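PDB 2RET: pseudopilin EpsI from Vibrio vulnificus, which probably serves as a minor pseudopilin of the type II secretion system, pairing with EpsJ in the periplasm-spanning pseudopilus that helps export proteases and toxins. Local coordinates for residues Y10-Q13 with K14-A18; A18-A21 with D22-A26; M25-V28 with M29-P32. The protein carries 2 engineered substitutions. All blocks are in the same frame, centred on the assembly; numbering follows the deposited sequence.

Contact 1: residues Y10-Q13 with K14-A18; sequences YLEQ and KMFAA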
# COMPACT_ATOMS: atom_id res chain seq x y z
N TYR A 10 -38.05 4.07 18.20
CA TYR A 10 -37.34 4.87 17.19
C TYR A 10 -35.89 4.42 17.00
O TYR A 10 -35.41 4.35 15.87
CB TYR A 10 -37.40 6.35 17.57
CG TYR A 10 -36.22 7.19 17.13
CD1 TYR A 10 -36.10 7.61 15.81
CD2 TYR A 10 -35.24 7.59 18.05
CE1 TYR A 10 -35.02 8.41 15.41
CE2 TYR A 10 -34.14 8.38 17.65
CZ TYR A 10 -34.03 8.78 16.33
OH TYR A 10 -32.96 9.56 15.93
N LEU A 11 -35.21 4.11 18.11
CA LEU A 11 -33.84 3.57 18.10
C LEU A 11 -33.76 2.24 17.39
O LEU A 11 -32.82 2.00 16.60
CB LEU A 11 -33.30 3.46 19.52
CG LEU A 11 -32.97 4.85 20.11
CD1 LEU A 11 -32.74 4.84 21.64
CD2 LEU A 11 -31.76 5.47 19.36
N GLU A 12 -34.76 1.37 17.62
CA GLU A 12 -34.87 0.15 16.83
C GLU A 12 -34.91 0.42 15.33
O GLU A 12 -34.11 -0.14 14.60
CB GLU A 12 -36.10 -0.68 17.21
CG GLU A 12 -35.95 -1.39 18.52
CD GLU A 12 -37.26 -1.90 19.08
OE1 GLU A 12 -38.31 -1.79 18.41
OE2 GLU A 12 -37.22 -2.44 20.20
N GLN A 13 -35.87 1.24 14.89
CA GLN A 13 -36.02 1.61 13.48
C GLN A 13 -34.71 2.10 12.85
O GLN A 13 -34.36 1.70 11.76
CB GLN A 13 -37.09 2.71 13.29
CG GLN A 13 -38.53 2.30 13.62
CD GLN A 13 -39.08 1.20 12.69
OE1 GLN A 13 -39.03 0.01 13.02
NE2 GLN A 13 -39.62 1.61 11.54
N LYS A 14 -34.01 2.97 13.57
CA LYS A 14 -32.75 3.55 13.10
C LYS A 14 -31.60 2.51 12.90
O LYS A 14 -30.89 2.51 11.91
CB LYS A 14 -32.32 4.62 14.10
CG LYS A 14 -31.51 5.72 13.53
CD LYS A 14 -31.41 6.91 14.51
CE LYS A 14 -30.27 6.70 15.52
NZ LYS A 14 -28.93 7.18 15.00
N MSE A 15 -31.47 1.61 13.86
CA MSE A 15 -30.46 0.60 13.84
C MSE A 15 -30.74 -0.46 12.77
O MSE A 15 -29.84 -0.86 12.04
CB MSE A 15 -30.42 -0.05 15.23
CG MSE A 15 -29.41 -1.15 15.36
SE MSE A 15 -29.30 -1.81 17.19
CE MSE A 15 -30.08 -0.30 18.22
N PHE A 16 -31.97 -0.90 12.69
CA PHE A 16 -32.34 -1.89 11.72
C PHE A 16 -32.36 -1.37 10.28
O PHE A 16 -31.88 -2.09 9.40
CB PHE A 16 -33.66 -2.54 12.08
CG PHE A 16 -33.65 -3.25 13.41
CD1 PHE A 16 -32.54 -3.97 13.84
CD2 PHE A 16 -34.78 -3.21 14.24
CE1 PHE A 16 -32.54 -4.60 15.06
CE2 PHE A 16 -34.78 -3.87 15.46
CZ PHE A 16 -33.68 -4.56 15.87
N ALA A 17 -32.91 -0.17 10.04
CA ALA A 17 -32.78 0.45 8.72
C ALA A 17 -31.31 0.70 8.30
O ALA A 17 -31.00 0.51 7.14
CB ALA A 17 -33.66 1.76 8.56
N ALA A 18 -30.43 1.09 9.23
CA ALA A 18 -28.99 1.17 8.97
C ALA A 18 -28.36 -0.19 8.59
O ALA A 18 -27.51 -0.26 7.70
CB ALA A 18 -28.26 1.79 10.20
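Tyr-10 with Lys-14 and Glu-12 with Phe-16 are pairs one turn apart near the start of helix 8-30, the first helix of this pilin-like periplasmic fragment, which lacks the N-terminal transmembrane part; it packs on the antiparallel sheet. Successive i to i+4 backbone bonds hold the turns; that from Phe-16 N to Glu-12 O measures 3.0 Å and is nearly straight (N-H...O 171°). Tyr-10 and Lys-14 run side by side, and the phenol OH of Tyr-10 rests 3.4 Å from CD of Lys-14. The lysine brings its chain there by placing CG beside its own carbonyl carbon (chi1 -152°), while bends farther out carry the amine away. Glu-12 and Phe-16 also project alongside one another: Glu-12 CB approaches CE2 of Phe-16 at 3.9 Å, and the carboxylate is turned 31° from the ring plane. Nearer the backbone, Phe-16 CD2 comes to 3.2 Å from Glu-12 O. Glu-12 OE2 is hydrogen-bonded to Tyr-158 OH of the EpsJ chain, whose ring meets Phe-16 edge-to-face. Glu-12 gives its methylenes to the phenyl ring and its charged end to EpsJ, joining apolar and polar recognition at the heterodimer interface.

Contact 2: residues A18-A21 with D22-A26; sequences AMVA and DNQMA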
# COMPACT_ATOMS: atom_id res chain seq x y z
N ALA A 18 -30.43 1.09 9.23
CA ALA A 18 -28.99 1.17 8.97
C ALA A 18 -28.36 -0.19 8.59
O ALA A 18 -27.51 -0.26 7.70
CB ALA A 18 -28.26 1.79 10.20
N MSE A 19 -28.77 -1.27 9.26
CA MSE A 19 -28.35 -2.60 8.90
C MSE A 19 -28.66 -2.93 7.44
O MSE A 19 -27.81 -3.42 6.74
CB MSE A 19 -28.97 -3.64 9.82
CG MSE A 19 -28.35 -3.68 11.20
SE MSE A 19 -29.06 -5.15 12.28
CE MSE A 19 -28.08 -6.68 11.52
N VAL A 20 -29.89 -2.70 7.01
CA VAL A 20 -30.30 -2.88 5.64
C VAL A 20 -29.48 -2.00 4.65
O VAL A 20 -29.11 -2.46 3.57
CB VAL A 20 -31.83 -2.60 5.50
CG1 VAL A 20 -32.29 -2.54 4.00
CG2 VAL A 20 -32.63 -3.65 6.30
N ALA A 21 -29.22 -0.75 5.03
CA ALA A 21 -28.43 0.17 4.21
C ALA A 21 -27.02 -0.40 3.96
O ALA A 21 -26.55 -0.41 2.85
CB ALA A 21 -28.35 1.56 4.87
N ASP A 22 -26.40 -0.90 5.02
CA ASP A 22 -25.11 -1.56 4.93
C ASP A 22 -25.14 -2.80 4.05
O ASP A 22 -24.19 -3.03 3.31
CB ASP A 22 -24.56 -1.92 6.31
CG ASP A 22 -23.94 -0.72 7.04
OD1 ASP A 22 -23.69 0.34 6.39
OD2 ASP A 22 -23.71 -0.83 8.28
N ASN A 23 -26.18 -3.60 4.15
CA ASN A 23 -26.31 -4.82 3.34
C ASN A 23 -26.45 -4.47 1.88
O ASN A 23 -25.87 -5.14 1.02
CB ASN A 23 -27.51 -5.69 3.80
CG ASN A 23 -27.29 -6.30 5.21
OD1 ASN A 23 -26.17 -6.38 5.70
ND2 ASN A 23 -28.37 -6.74 5.84
N GLN A 24 -27.20 -3.42 1.58
CA GLN A 24 -27.35 -3.02 0.19
C GLN A 24 -26.13 -2.26 -0.37
O GLN A 24 -25.86 -2.43 -1.55
CB GLN A 24 -28.67 -2.28 -0.03
CG GLN A 24 -29.89 -3.13 0.35
CD GLN A 24 -29.94 -4.45 -0.37
OE1 GLN A 24 -29.61 -4.53 -1.54
NE2 GLN A 24 -30.36 -5.50 0.33
N MSE A 25 -25.39 -1.49 0.45
CA MSE A 25 -24.11 -0.90 0.01
C MSE A 25 -23.14 -1.99 -0.43
O MSE A 25 -22.49 -1.87 -1.44
CB MSE A 25 -23.43 -0.06 1.11
CG MSE A 25 -21.91 0.17 0.85
SE MSE A 25 -20.95 1.28 2.16
CE MSE A 25 -21.54 0.39 3.83
N ALA A 26 -23.06 -3.06 0.38
CA ALA A 26 -22.21 -4.20 0.10
C ALA A 26 -22.55 -4.84 -1.26
O ALA A 26 -21.67 -5.10 -2.06
CB ALA A 26 -22.31 -5.21 1.24
O HOH W 1 -26.11 2.22 7.39
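Asn-23 folds back over the carbonyl oxygen of Met-19, one turn earlier in the middle of helix 8-30. Its CB is 3.6 Å from Val-20 O. CG, set beside the residue's own backbone N by chi1 of -67°, comes to 3.3 Å from Met-19 O. At the tip, OD1 and ND2 of Asn-23 are both 3.5 Å from Met-19 O: the flat face of the amide lies over that oxygen, and neither arm is bonded to it. The carbonyl instead accepts the backbone N-H, Asn-23 N to Met-19 O, at 3.1 Å. The amide is engaged farther out. ND2 donates to Glu-42 OE2 on strand 38-44, outermost in this chain's sheet, and to Ala-162 O of the EpsJ chain, while OD1 accepts from Arg-163 NH2 and Thr-164 N of that EpsJ chain.

Gln-24, the next residue, shares the same carboxylate. Its CG passes 3.4 Å from Val-20 O, a bend at chi2 (-56°) turns the amide, and NE2 donates to Glu-42 OE1, so each oxygen of Glu-42 receives one of the two neighbouring amides. Asp-22 takes a different course: a water donates to Ala-18 O at 2.9 Å and, weakly, to Asp-22 OD1, bridging the aspartate to the preceding turn.

Four hydrogen bonds therefore grip the buried Asn-23 amide and fix its rotation, with donors and acceptors both matched. An anionic carboxylate by its NH2 group and an arginine by its oxygen would probably polarise it in the favourable sense, and through these bonds the asparagine joins the helix to strand 38-44 and to EpsJ.

Contact 3: residues M25-V28 with M29-P32; sequences MAMV and MLNP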
# COMPACT_ATOMS: atom_id res chain seq x y z
N MSE A 25 -25.39 -1.49 0.45
CA MSE A 25 -24.11 -0.90 0.01
C MSE A 25 -23.14 -1.99 -0.43
O MSE A 25 -22.49 -1.87 -1.44
CB MSE A 25 -23.43 -0.06 1.11
CG MSE A 25 -21.91 0.17 0.85
SE MSE A 25 -20.95 1.28 2.16
CE MSE A 25 -21.54 0.39 3.83
N ALA A 26 -23.06 -3.06 0.38
CA ALA A 26 -22.21 -4.20 0.10
C ALA A 26 -22.55 -4.84 -1.26
O ALA A 26 -21.67 -5.10 -2.06
CB ALA A 26 -22.31 -5.21 1.24
N MSE A 27 -23.84 -5.03 -1.52
CA MSE A 27 -24.28 -5.57 -2.83
C MSE A 27 -23.88 -4.70 -4.02
O MSE A 27 -23.45 -5.21 -5.03
CB MSE A 27 -25.78 -5.85 -2.84
CG MSE A 27 -26.18 -6.84 -1.74
SE MSE A 27 -25.29 -8.60 -1.86
CE MSE A 27 -23.40 -8.31 -1.49
N VAL A 28 -24.03 -3.38 -3.87
CA VAL A 28 -23.58 -2.45 -4.91
C VAL A 28 -22.07 -2.58 -5.10
O VAL A 28 -21.62 -2.69 -6.23
CB VAL A 28 -23.91 -0.96 -4.58
CG1 VAL A 28 -23.28 -0.02 -5.66
CG2 VAL A 28 -25.44 -0.72 -4.45
N MSE A 29 -21.33 -2.60 -4.00
CA MSE A 29 -19.85 -2.73 -4.03
C MSE A 29 -19.29 -4.02 -4.71
O MSE A 29 -18.25 -3.96 -5.32
CB MSE A 29 -19.27 -2.62 -2.62
CG MSE A 29 -19.25 -1.23 -2.06
SE MSE A 29 -18.40 0.07 -3.25
CE MSE A 29 -18.67 1.60 -2.01
N LEU A 30 -19.99 -5.14 -4.61
CA LEU A 30 -19.64 -6.36 -5.38
C LEU A 30 -19.50 -6.11 -6.89
O LEU A 30 -18.66 -6.74 -7.54
CB LEU A 30 -20.66 -7.49 -5.18
CG LEU A 30 -20.50 -8.50 -4.05
CD1 LEU A 30 -21.66 -9.48 -4.09
CD2 LEU A 30 -19.22 -9.25 -4.18
N ASN A 31 -20.31 -5.20 -7.43
CA ASN A 31 -20.31 -4.91 -8.87
C ASN A 31 -20.65 -3.45 -9.13
O ASN A 31 -21.77 -3.12 -9.52
CB ASN A 31 -21.29 -5.85 -9.59
CG ASN A 31 -20.83 -6.21 -11.02
OD1 ASN A 31 -20.14 -5.44 -11.70
ND2 ASN A 31 -21.20 -7.41 -11.46
N PRO A 32 -19.68 -2.54 -8.87
CA PRO A 32 -19.91 -1.09 -8.92
C PRO A 32 -19.65 -0.44 -10.29
O PRO A 32 -19.88 0.76 -10.44
CB PRO A 32 -18.89 -0.56 -7.91
CG PRO A 32 -17.73 -1.50 -8.04
CD PRO A 32 -18.28 -2.85 -8.52
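Met-27 and Leu-30 lie side by side on one flank of the last turn of helix 8-30, and their tips are pressed together: Met-27 CE is modelled 3.3 Å from Leu-30 CD1, closer than carbon atoms usually come, so the exact separation is doubtful even if the contact is not. The methionine, modelled like the others here as selenomethionine, reaches across because its chain is bent at both chi2 (-59°) and chi3, which brings the methyl group beyond SE back towards the leucine. On the buried side, Met-29 folds its CG to 3.4 Å from Met-25 O, the carbonyl that also accepts Met-29 N at 2.9 Å. Its side chain meets Phe-66, Ser-84 and Val-86 of the sheet, with Leu-166 of an EpsJ chain nearby; a second EpsJ chain donates Gln-78 NE2 to Met-29 O.

The other part of the contact is much looser. Asn-31 leaves the helical conformation, and its side chain leads outward to the exposed side, where Gln-173 of a further EpsJ chain packs on it. The backbone bond here is bent and spans i to i+3 instead of i to i+4: Asn-31 N to Val-28 O measures 3.1 Å, with 145° at the hydrogen and the donor above the carbonyl plane. Pro-32 N lies 3.3 Å from that same Val-28 O, in the place of the i+4 donor, but carries no hydrogen to give. The proline ring instead sets CB 3.8 Å from Val-28 O and rests on Val-86.

Proline just past a helix end is a common way to finish it, since it has no N-H for an i to i+4 bond. In this pilin-like fold it marks the passage from the long helix towards the first strand of the sheet, 38-44.

The three contacts follow one another along helix 8-30. Contact 1 hands over to contact 2 at Ala-18, their centres about 12 Å apart; contact 2 shares Met-25 and Ala-26 with contact 3, about 10 Å farther on. Contacts 1 and 3 do not touch: their centres are about 22 Å apart, their nearest atoms about 7 Å, and they lie on opposite sides of the chain's centre. In all three, the helix meets both its own sheet and EpsJ, but by different means: an aromatic pair with a carboxylate, then an amide network, then methionine-rich apolar packing. Together they follow the helix along its contacts with EpsJ, with further EpsJ chains of the assembly joining towards its end.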